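PDB 6A8M: FACT complex subunit SPT16 from Ashbya gossypii, which probably helps, through this N-terminal peptidase-like part of a longer protein, the FACT histone chaperone to reorganize nucleosomes in transcription, replication and DNA repair. Local coordinates for residues Asn396-Asn402 with Ala414-Ala418; Ser192-Met196 with Ser300-Phe306; Leu65-Phe69 with Leu121-Val125. The contacts are given in a common frame with arbitrary orientation. Numbering follows the deposited sequence.

In the fold
All three contacts are buried, but they serve two different lobes. Contacts 1 and 2 lie in the M24 peptidase-like part, their centres about 12 Å apart, and they touch: T305 OG1 reaches Q416 O at 2.7 Å and N301 ND2 reaches N396 OD1 at 2.9 Å, so strand 298-308 of contact 2 adjoins the hairpin of contact 1. Contact 3 belongs to the N-terminal lobe, with its centre about 43-44 Å from the other two and on the opposite side of the chain's centre. Chemistry follows place: main-chain hydrogen bonds within a sheet in contact 1, a serine pair plus methionine packing between helix and strand in contact 2, and purely apolar and CH-pi contacts in contact 3.

Contact 1: residues Asn396-Asn402 with Ala414-Ala418; sequences NISLGFN and ALQLA
Segments 396-402 and 414-418, both extended, are parts of the antiparallel arms (strands 394-405 and 412-424) of a beta hairpin, their axes 4.6 Å apart at closest and 179° between directions, with 420 Å² buried in all. L415 and F401, the two residues most covered, form a hydrogen-bonded pair: F401 N donates to L415 O at 2.8 Å and L415 N to F401 O at 3.0 Å. Both have chi1 m, and their side chains leave on the same face, where L415 CB sits at the edge of the F401 ring, 4.4 Å from F401 CD2. L399 and L417 form the next hydrogen-bonded pair, two residues back on one strand and two on along the other, with L399 N to L417 O and L417 N to L399 O both 2.9 Å; their side chains share the face of F401 and L415. The non-hydrogen-bonded pairs alternate on the other face: G400 with Q416 (CA-CA 4.1 Å), where G400 CA lies 3.1 Å from L415 O, and S398 with the well-covered A418, whose CB is 3.6 Å from S398 CB. One water bridges S398 OG and Q416 NE2, 2.8 Å from each; another donates to I397 O at 2.6 Å and L417 O at 2.9 Å, bridging two carbonyls; the ladder itself runs on through I397 and D419. This hairpin, with helix 312-332 over L399, F401 and L417, belongs to the antiparallel sheet of the M24 "pita-bread" fold.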
loop_
_atom_site.group_PDB
_atom_site.type_symbol
_atom_site.label_atom_id
_atom_site.label_comp_id
_atom_site.label_asym_id
_atom_site.label_seq_id
_atom_site.Cartn_x
_atom_site.Cartn_y
_atom_site.Cartn_z
ATOM N N ASN A 396 6.155 -5.609 1.874
ATOM C CA ASN A 396 7.037 -4.713 2.613
ATOM C C ASN A 396 7.616 -5.537 3.759
ATOM O O ASN A 396 6.912 -5.839 4.719
ATOM C CB ASN A 396 6.228 -3.521 3.110
ATOM C CG ASN A 396 6.998 -2.626 4.048
ATOM O OD1 ASN A 396 8.223 -2.647 4.068
ATOM N ND2 ASN A 396 6.271 -1.808 4.808
ATOM N N ILE A 397 8.874 -5.957 3.635
ATOM C CA ILE A 397 9.538 -6.694 4.709
ATOM C C ILE A 397 10.289 -5.652 5.521
ATOM O O ILE A 397 11.307 -5.117 5.066
ATOM C CB ILE A 397 10.481 -7.775 4.155
ATOM C CG1 ILE A 397 9.721 -8.744 3.247
ATOM C CG2 ILE A 397 11.180 -8.526 5.281
ATOM C CD1 ILE A 397 8.635 -9.546 3.986
ATOM N N SER A 398 9.766 -5.338 6.713
ATOM C CA SER A 398 10.258 -4.214 7.505
ATOM C C SER A 398 10.479 -4.719 8.918
ATOM O O SER A 398 9.545 -5.221 9.556
ATOM C CB SER A 398 9.253 -3.055 7.502
ATOM O OG SER A 398 9.615 -2.074 8.472
ATOM N N LEU A 399 11.696 -4.585 9.414
ATOM C CA LEU A 399 11.954 -5.056 10.760
ATOM C C LEU A 399 12.758 -4.038 11.537
ATOM O O LEU A 399 13.518 -3.251 10.982
ATOM C CB LEU A 399 12.660 -6.397 10.794
ATOM C CG LEU A 399 13.666 -6.758 9.718
ATOM C CD1 LEU A 399 14.681 -7.717 10.269
ATOM C CD2 LEU A 399 12.938 -7.421 8.584
ATOM N N GLY A 400 12.571 -4.070 12.842
ATOM C CA GLY A 400 13.147 -3.042 13.680
ATOM C C GLY A 400 13.398 -3.574 15.067
ATOM O O GLY A 400 12.772 -4.546 15.503
ATOM N N PHE A 401 14.360 -2.941 15.739
ATOM C CA PHE A 401 14.647 -3.183 17.146
ATOM C C PHE A 401 14.670 -1.817 17.821
ATOM O O PHE A 401 15.326 -0.897 17.320
ATOM C CB PHE A 401 15.984 -3.898 17.330
ATOM C CG PHE A 401 16.037 -5.258 16.689
ATOM C CD1 PHE A 401 15.583 -6.367 17.370
ATOM C CD2 PHE A 401 16.528 -5.422 15.397
ATOM C CE1 PHE A 401 15.615 -7.632 16.780
ATOM C CE2 PHE A 401 16.563 -6.688 14.802
ATOM C CZ PHE A 401 16.102 -7.786 15.493
ATOM N N ASN A 402 13.956 -1.673 18.931
ATOM C CA ASN A 402 13.891 -0.380 19.599
ATOM C C ASN A 402 14.373 -0.525 21.037
ATOM O O ASN A 402 14.542 -1.635 21.559
ATOM C CB ASN A 402 12.471 0.199 19.528
ATOM C CG ASN A 402 12.425 1.734 19.715
ATOM O OD1 ASN A 402 13.448 2.391 19.925
ATOM N ND2 ASN A 402 11.226 2.297 19.620
ATOM N N ALA A 414 18.581 2.421 17.950
ATOM C CA ALA A 414 17.528 1.586 17.398
ATOM C C ALA A 414 18.017 1.177 16.025
ATOM O O ALA A 414 18.959 1.766 15.485
ATOM C CB ALA A 414 16.174 2.313 17.326
ATOM N N LEU A 415 17.398 0.144 15.482
ATOM C CA LEU A 415 17.802 -0.392 14.189
ATOM C C LEU A 415 16.565 -0.656 13.364
ATOM O O LEU A 415 15.569 -1.172 13.877
ATOM C CB LEU A 415 18.593 -1.716 14.325
ATOM C CG LEU A 415 19.864 -1.619 15.172
ATOM C CD1 LEU A 415 20.430 -3.012 15.453
ATOM C CD2 LEU A 415 20.912 -0.747 14.474
ATOM N N GLN A 416 16.638 -0.365 12.070
ATOM C CA GLN A 416 15.488 -0.651 11.238
ATOM C C GLN A 416 15.934 -0.855 9.800
ATOM O O GLN A 416 16.726 -0.078 9.272
ATOM C CB GLN A 416 14.451 0.475 11.334
ATOM C CG GLN A 416 13.200 0.194 10.546
ATOM C CD GLN A 416 12.101 1.156 10.896
ATOM O OE1 GLN A 416 12.258 2.391 10.745
ATOM N NE2 GLN A 416 10.998 0.620 11.400
ATOM N N LEU A 417 15.390 -1.888 9.162
ATOM C CA LEU A 417 15.716 -2.189 7.777
ATOM C C LEU A 417 14.437 -2.627 7.090
ATOM O O LEU A 417 13.715 -3.460 7.638
ATOM C CB LEU A 417 16.755 -3.317 7.717
ATOM C CG LEU A 417 17.359 -3.670 6.367
ATOM C CD1 LEU A 417 18.222 -2.505 5.868
ATOM C CD2 LEU A 417 18.176 -4.954 6.481
ATOM N N ALA A 418 14.164 -2.092 5.897
ATOM C CA ALA A 418 12.996 -2.532 5.138
ATOM C C ALA A 418 13.323 -2.579 3.656
ATOM O O ALA A 418 14.072 -1.748 3.146
ATOM C CB ALA A 418 11.770 -1.613 5.382
HETATM O O HOH W 1 13.559 -5.893 5.981
HETATM O O HOH W 2 10.328 -2.131 11.131
#

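Contact 2: residues Ser192-Met196 with Ser300-Phe306; sequences SDKFM and SNISRTF
Helix segment 192-196 runs beside strand 302-306 with axes 9.2 Å apart at closest and crossing at -30°; S192 and I302 have the nearest CA atoms, 6.4 Å apart. S300, still in extended loop and with chi1 p, puts its OG 2.8 Å from S192 OG (chi1 m) in a hydrogen bond; S188 OG is a further partner of S300. N301 has its CA-to-CB bond directed away from the helix, and its amide hydrogen-bonds to Y258 and N396. I302, chi1 and chi2 both t, points at the helix: its CG2 is 3.8 Å from S192 CB and 3.9 Å from M196 CE, and its CD1 is 3.5 Å from D193 OD1, a carboxylate held by the N433 and Y434 backbone amides. R304 CG lies 3.9 Å from M196 CG, while R304 NH1 donates to S303 O at 2.9 Å and NH2 pairs with D419 in a salt bridge and with Y434 O. F306 ends the row with a Met-aromatic contact, M196 SD 3.9 Å from F306 CZ at the ring edge and 5.2 Å from the centroid. Thus a single hydrogen bond at the S300 end gives way to mainly apolar packing, in which M196 (chi1 t, chi2 p, chi3 p) reaches from I302 to F306.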
loop_
_atom_site.group_PDB
_atom_site.type_symbol
_atom_site.label_atom_id
_atom_site.label_comp_id
_atom_site.label_asym_id
_atom_site.label_seq_id
_atom_site.Cartn_x
_atom_site.Cartn_y
_atom_site.Cartn_z
ATOM N N SER A 192 11.806 4.595 -4.918
ATOM C CA SER A 192 12.168 4.626 -3.500
ATOM C C SER A 192 13.682 4.599 -3.319
ATOM O O SER A 192 14.221 5.316 -2.467
ATOM C CB SER A 192 11.520 3.458 -2.764
ATOM O OG SER A 192 10.126 3.670 -2.652
ATOM N N ASP A 193 14.373 3.741 -4.077
ATOM C CA ASP A 193 15.834 3.714 -4.080
ATOM C C ASP A 193 16.425 5.099 -4.328
ATOM O O ASP A 193 17.362 5.513 -3.641
ATOM C CB ASP A 193 16.355 2.772 -5.171
ATOM C CG ASP A 193 16.295 1.299 -4.803
ATOM O OD1 ASP A 193 16.069 0.952 -3.624
ATOM O OD2 ASP A 193 16.501 0.495 -5.739
ATOM N N LYS A 194 15.916 5.813 -5.342
ATOM C CA LYS A 194 16.505 7.103 -5.701
ATOM C C LYS A 194 16.362 8.106 -4.570
ATOM O O LYS A 194 17.277 8.893 -4.312
ATOM C CB LYS A 194 15.843 7.675 -6.949
ATOM C CG LYS A 194 16.093 6.880 -8.200
ATOM C CD LYS A 194 17.568 6.807 -8.479
ATOM C CE LYS A 194 17.801 6.565 -9.930
ATOM N NZ LYS A 194 19.257 6.674 -10.221
ATOM N N PHE A 195 15.198 8.127 -3.933
ATOM C CA PHE A 195 14.967 9.060 -2.838
ATOM C C PHE A 195 15.717 8.657 -1.576
ATOM O O PHE A 195 16.169 9.537 -0.829
ATOM C CB PHE A 195 13.460 9.216 -2.609
ATOM C CG PHE A 195 12.822 10.079 -3.656
ATOM C CD1 PHE A 195 12.955 11.457 -3.583
ATOM C CD2 PHE A 195 12.186 9.526 -4.747
ATOM C CE1 PHE A 195 12.432 12.282 -4.579
ATOM C CE2 PHE A 195 11.660 10.337 -5.739
ATOM C CZ PHE A 195 11.779 11.712 -5.654
ATOM N N MET A 196 15.887 7.353 -1.315
ATOM C CA MET A 196 16.757 6.973 -0.200
ATOM C C MET A 196 18.191 7.439 -0.451
ATOM O O MET A 196 18.875 7.908 0.476
ATOM C CB MET A 196 16.702 5.456 0.044
ATOM C CG MET A 196 17.506 4.999 1.278
ATOM S SD MET A 196 17.044 5.831 2.824
ATOM C CE MET A 196 15.490 5.026 3.184
ATOM N N SER A 300 5.714 1.111 -2.740
ATOM C CA SER A 300 6.948 0.440 -2.342
ATOM C C SER A 300 7.451 1.103 -1.062
ATOM O O SER A 300 6.951 2.153 -0.628
ATOM C CB SER A 300 8.023 0.492 -3.441
ATOM O OG SER A 300 8.343 1.841 -3.758
ATOM N N ASN A 301 8.441 0.469 -0.441
ATOM C CA ASN A 301 8.943 0.922 0.852
ATOM C C ASN A 301 10.406 0.534 0.951
ATOM O O ASN A 301 10.794 -0.537 0.477
ATOM C CB ASN A 301 8.167 0.295 2.027
ATOM C CG ASN A 301 8.521 0.937 3.336
ATOM O OD1 ASN A 301 8.466 2.158 3.438
ATOM N ND2 ASN A 301 8.941 0.132 4.332
ATOM N N ILE A 302 11.212 1.406 1.563
ATOM C CA ILE A 302 12.608 1.096 1.871
ATOM C C ILE A 302 12.947 1.784 3.185
ATOM O O ILE A 302 12.557 2.932 3.405
ATOM C CB ILE A 302 13.578 1.538 0.754
ATOM C CG1 ILE A 302 15.008 1.037 1.057
ATOM C CG2 ILE A 302 13.525 3.072 0.494
ATOM C CD1 ILE A 302 16.007 1.247 -0.112
ATOM N N SER A 303 13.641 1.069 4.068
ATOM C CA SER A 303 14.127 1.652 5.316
ATOM C C SER A 303 15.585 1.273 5.472
ATOM O O SER A 303 15.967 0.128 5.217
ATOM C CB SER A 303 13.352 1.184 6.559
ATOM O OG SER A 303 12.021 1.667 6.554
ATOM N N ARG A 304 16.387 2.226 5.913
ATOM C CA ARG A 304 17.806 1.975 6.132
ATOM C C ARG A 304 18.179 2.528 7.495
ATOM O O ARG A 304 17.529 3.447 8.020
ATOM C CB ARG A 304 18.682 2.634 5.047
ATOM C CG ARG A 304 18.444 2.051 3.659
ATOM C CD ARG A 304 18.963 0.628 3.620
ATOM N NE ARG A 304 18.921 -0.020 2.305
ATOM C CZ ARG A 304 17.967 -0.883 1.955
ATOM N NH1 ARG A 304 16.956 -1.140 2.803
ATOM N NH2 ARG A 304 18.017 -1.493 0.771
ATOM N N THR A 305 19.244 1.974 8.056
ATOM C CA THR A 305 19.883 2.533 9.240
ATOM C C THR A 305 21.245 3.070 8.816
ATOM O O THR A 305 21.996 2.384 8.108
ATOM C CB THR A 305 20.052 1.467 10.332
ATOM O OG1 THR A 305 18.779 0.929 10.689
ATOM C CG2 THR A 305 20.691 2.070 11.580
ATOM N N PHE A 306 21.550 4.301 9.204
ATOM C CA PHE A 306 22.860 4.875 8.958
ATOM C C PHE A 306 23.601 4.942 10.289
ATOM O O PHE A 306 22.995 5.221 11.328
ATOM C CB PHE A 306 22.739 6.244 8.296
ATOM C CG PHE A 306 21.983 6.213 6.999
ATOM C CD1 PHE A 306 22.611 5.831 5.820
ATOM C CD2 PHE A 306 20.638 6.522 6.965
ATOM C CE1 PHE A 306 21.905 5.780 4.603
ATOM C CE2 PHE A 306 19.916 6.451 5.777
ATOM C CZ PHE A 306 20.543 6.091 4.587
#

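Contact 3: residues Leu65-Phe69 with Leu121-Val125; sequences LIAVF and LVERV
Helix segment 121-125 packs on one face of the strand containing residues 65-68, and the gap is bridged chiefly by side chains, though F69 CE2 also reaches V125 CA at 4.1 Å: the nearest CA pairs, A67 with L121 and F69 with V125, are each 8.3 Å apart. The backbone of 65-69 is extended throughout, so L65, A67 and F69 point toward the helix while I66 points away. Along that row the relief is uneven. A67 is a low point between two large side chains, and L121 (chi1 t, chi2 p) is the bump that dips into it: L121 CD1 rests 3.7 Å from A67 CB and 4.0 Å from F69 CZ, while L121 CD2 meets L65 CD2 at 3.5 Å. L65, A67 and F69 thus form the hollow around one leucine. Beyond it F69, with chi1 m and the largest buried area of the contact, rises as the main bump and enters the notch between L121, R124 and V125, one helical turn marked by the V125 N to L121 O hydrogen bond of 2.9 Å. L121 CD1 and V125 CA lie at the ring's edge, F69 CE2 being 4.1 Å from V125 CG2. Over one ring face stretches R124, its CD 4.1 Å from the ring centroid and 21° off the normal, a CH-pi contact; R124 CG is 3.8 Å from F69 CE2. The guanidinium continues to a salt bridge with E103, while W148 touches both L65 and L121. Helix 113-128 thus packs on the six-stranded mixed sheet of the Spt16 N-terminal lobe, an alpha/beta domain of the aminopeptidase P N-terminal (AMP_N-like) type.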
loop_
_atom_site.group_PDB
_atom_site.type_symbol
_atom_site.label_atom_id
_atom_site.label_comp_id
_atom_site.label_asym_id
_atom_site.label_seq_id
_atom_site.Cartn_x
_atom_site.Cartn_y
_atom_site.Cartn_z
ATOM N N LEU A 65 -20.974 5.479 -7.934
ATOM C CA LEU A 65 -21.385 4.272 -7.238
ATOM C C LEU A 65 -21.155 3.070 -8.146
ATOM O O LEU A 65 -21.481 3.100 -9.335
ATOM C CB LEU A 65 -22.856 4.367 -6.830
ATOM C CG LEU A 65 -23.416 3.200 -6.016
ATOM C CD1 LEU A 65 -24.591 3.695 -5.164
ATOM C CD2 LEU A 65 -23.862 2.067 -6.910
ATOM N N ILE A 66 -20.628 1.995 -7.575
ATOM C CA ILE A 66 -20.461 0.732 -8.268
ATOM C C ILE A 66 -21.110 -0.347 -7.413
ATOM O O ILE A 66 -20.750 -0.507 -6.244
ATOM C CB ILE A 66 -18.979 0.395 -8.507
ATOM C CG1 ILE A 66 -18.278 1.530 -9.261
ATOM C CG2 ILE A 66 -18.838 -0.982 -9.192
ATOM C CD1 ILE A 66 -16.736 1.356 -9.372
ATOM N N ALA A 67 -22.046 -1.085 -7.987
ATOM C CA ALA A 67 -22.662 -2.212 -7.305
ATOM C C ALA A 67 -22.463 -3.463 -8.139
ATOM O O ALA A 67 -22.546 -3.411 -9.368
ATOM C CB ALA A 67 -24.149 -1.978 -7.057
ATOM N N VAL A 68 -22.191 -4.584 -7.469
ATOM C CA VAL A 68 -21.827 -5.827 -8.146
ATOM C C VAL A 68 -22.806 -6.921 -7.745
ATOM O O VAL A 68 -23.169 -7.039 -6.571
ATOM C CB VAL A 68 -20.383 -6.270 -7.818
ATOM C CG1 VAL A 68 -20.004 -7.419 -8.717
ATOM C CG2 VAL A 68 -19.375 -5.090 -7.991
ATOM N N PHE A 69 -23.223 -7.722 -8.730
ATOM C CA PHE A 69 -24.172 -8.818 -8.551
ATOM C C PHE A 69 -23.669 -10.035 -9.320
ATOM O O PHE A 69 -22.750 -9.938 -10.138
ATOM C CB PHE A 69 -25.574 -8.440 -9.057
ATOM C CG PHE A 69 -26.074 -7.127 -8.543
ATOM C CD1 PHE A 69 -25.746 -5.940 -9.178
ATOM C CD2 PHE A 69 -26.901 -7.081 -7.433
ATOM C CE1 PHE A 69 -26.206 -4.730 -8.689
ATOM C CE2 PHE A 69 -27.368 -5.882 -6.954
ATOM C CZ PHE A 69 -27.024 -4.706 -7.573
ATOM N N LEU A 121 -31.590 1.240 -7.321
ATOM C CA LEU A 121 -30.513 0.313 -6.994
ATOM C C LEU A 121 -30.832 -0.482 -5.731
ATOM O O LEU A 121 -30.589 -1.692 -5.679
ATOM C CB LEU A 121 -29.198 1.069 -6.844
ATOM C CG LEU A 121 -28.070 0.121 -6.423
ATOM C CD1 LEU A 121 -27.660 -0.783 -7.585
ATOM C CD2 LEU A 121 -26.930 0.872 -5.865
ATOM N N VAL A 122 -31.406 0.173 -4.714
ATOM C CA VAL A 122 -31.835 -0.541 -3.510
ATOM C C VAL A 122 -32.827 -1.658 -3.851
ATOM O O VAL A 122 -32.798 -2.732 -3.237
ATOM C CB VAL A 122 -32.407 0.457 -2.482
ATOM C CG1 VAL A 122 -33.493 -0.184 -1.658
ATOM C CG2 VAL A 122 -31.275 0.959 -1.590
ATOM N N GLU A 123 -33.703 -1.442 -4.841
ATOM C CA GLU A 123 -34.609 -2.514 -5.257
ATOM C C GLU A 123 -33.826 -3.724 -5.765
ATOM O O GLU A 123 -34.120 -4.874 -5.401
ATOM C CB GLU A 123 -35.581 -2.016 -6.331
ATOM C CG GLU A 123 -36.560 -0.930 -5.873
ATOM C CD GLU A 123 -37.428 -1.360 -4.698
ATOM O OE1 GLU A 123 -38.356 -2.177 -4.897
ATOM O OE2 GLU A 123 -37.186 -0.864 -3.577
ATOM N N ARG A 124 -32.818 -3.489 -6.600
ATOM C CA ARG A 124 -32.020 -4.608 -7.085
ATOM C C ARG A 124 -31.243 -5.272 -5.946
ATOM O O ARG A 124 -31.125 -6.502 -5.909
ATOM C CB ARG A 124 -31.089 -4.138 -8.204
ATOM C CG ARG A 124 -30.529 -5.271 -9.044
ATOM C CD ARG A 124 -29.770 -4.772 -10.259
ATOM N NE ARG A 124 -30.567 -3.861 -11.083
ATOM C CZ ARG A 124 -30.286 -3.579 -12.354
ATOM N NH1 ARG A 124 -29.231 -4.145 -12.937
ATOM N NH2 ARG A 124 -31.055 -2.742 -13.040
ATOM N N VAL A 125 -30.725 -4.482 -4.996
ATOM C CA VAL A 125 -29.936 -5.043 -3.898
ATOM C C VAL A 125 -30.792 -5.956 -3.022
ATOM O O VAL A 125 -30.378 -7.064 -2.657
ATOM C CB VAL A 125 -29.283 -3.912 -3.081
ATOM C CG1 VAL A 125 -28.841 -4.421 -1.738
ATOM C CG2 VAL A 125 -28.100 -3.301 -3.852
#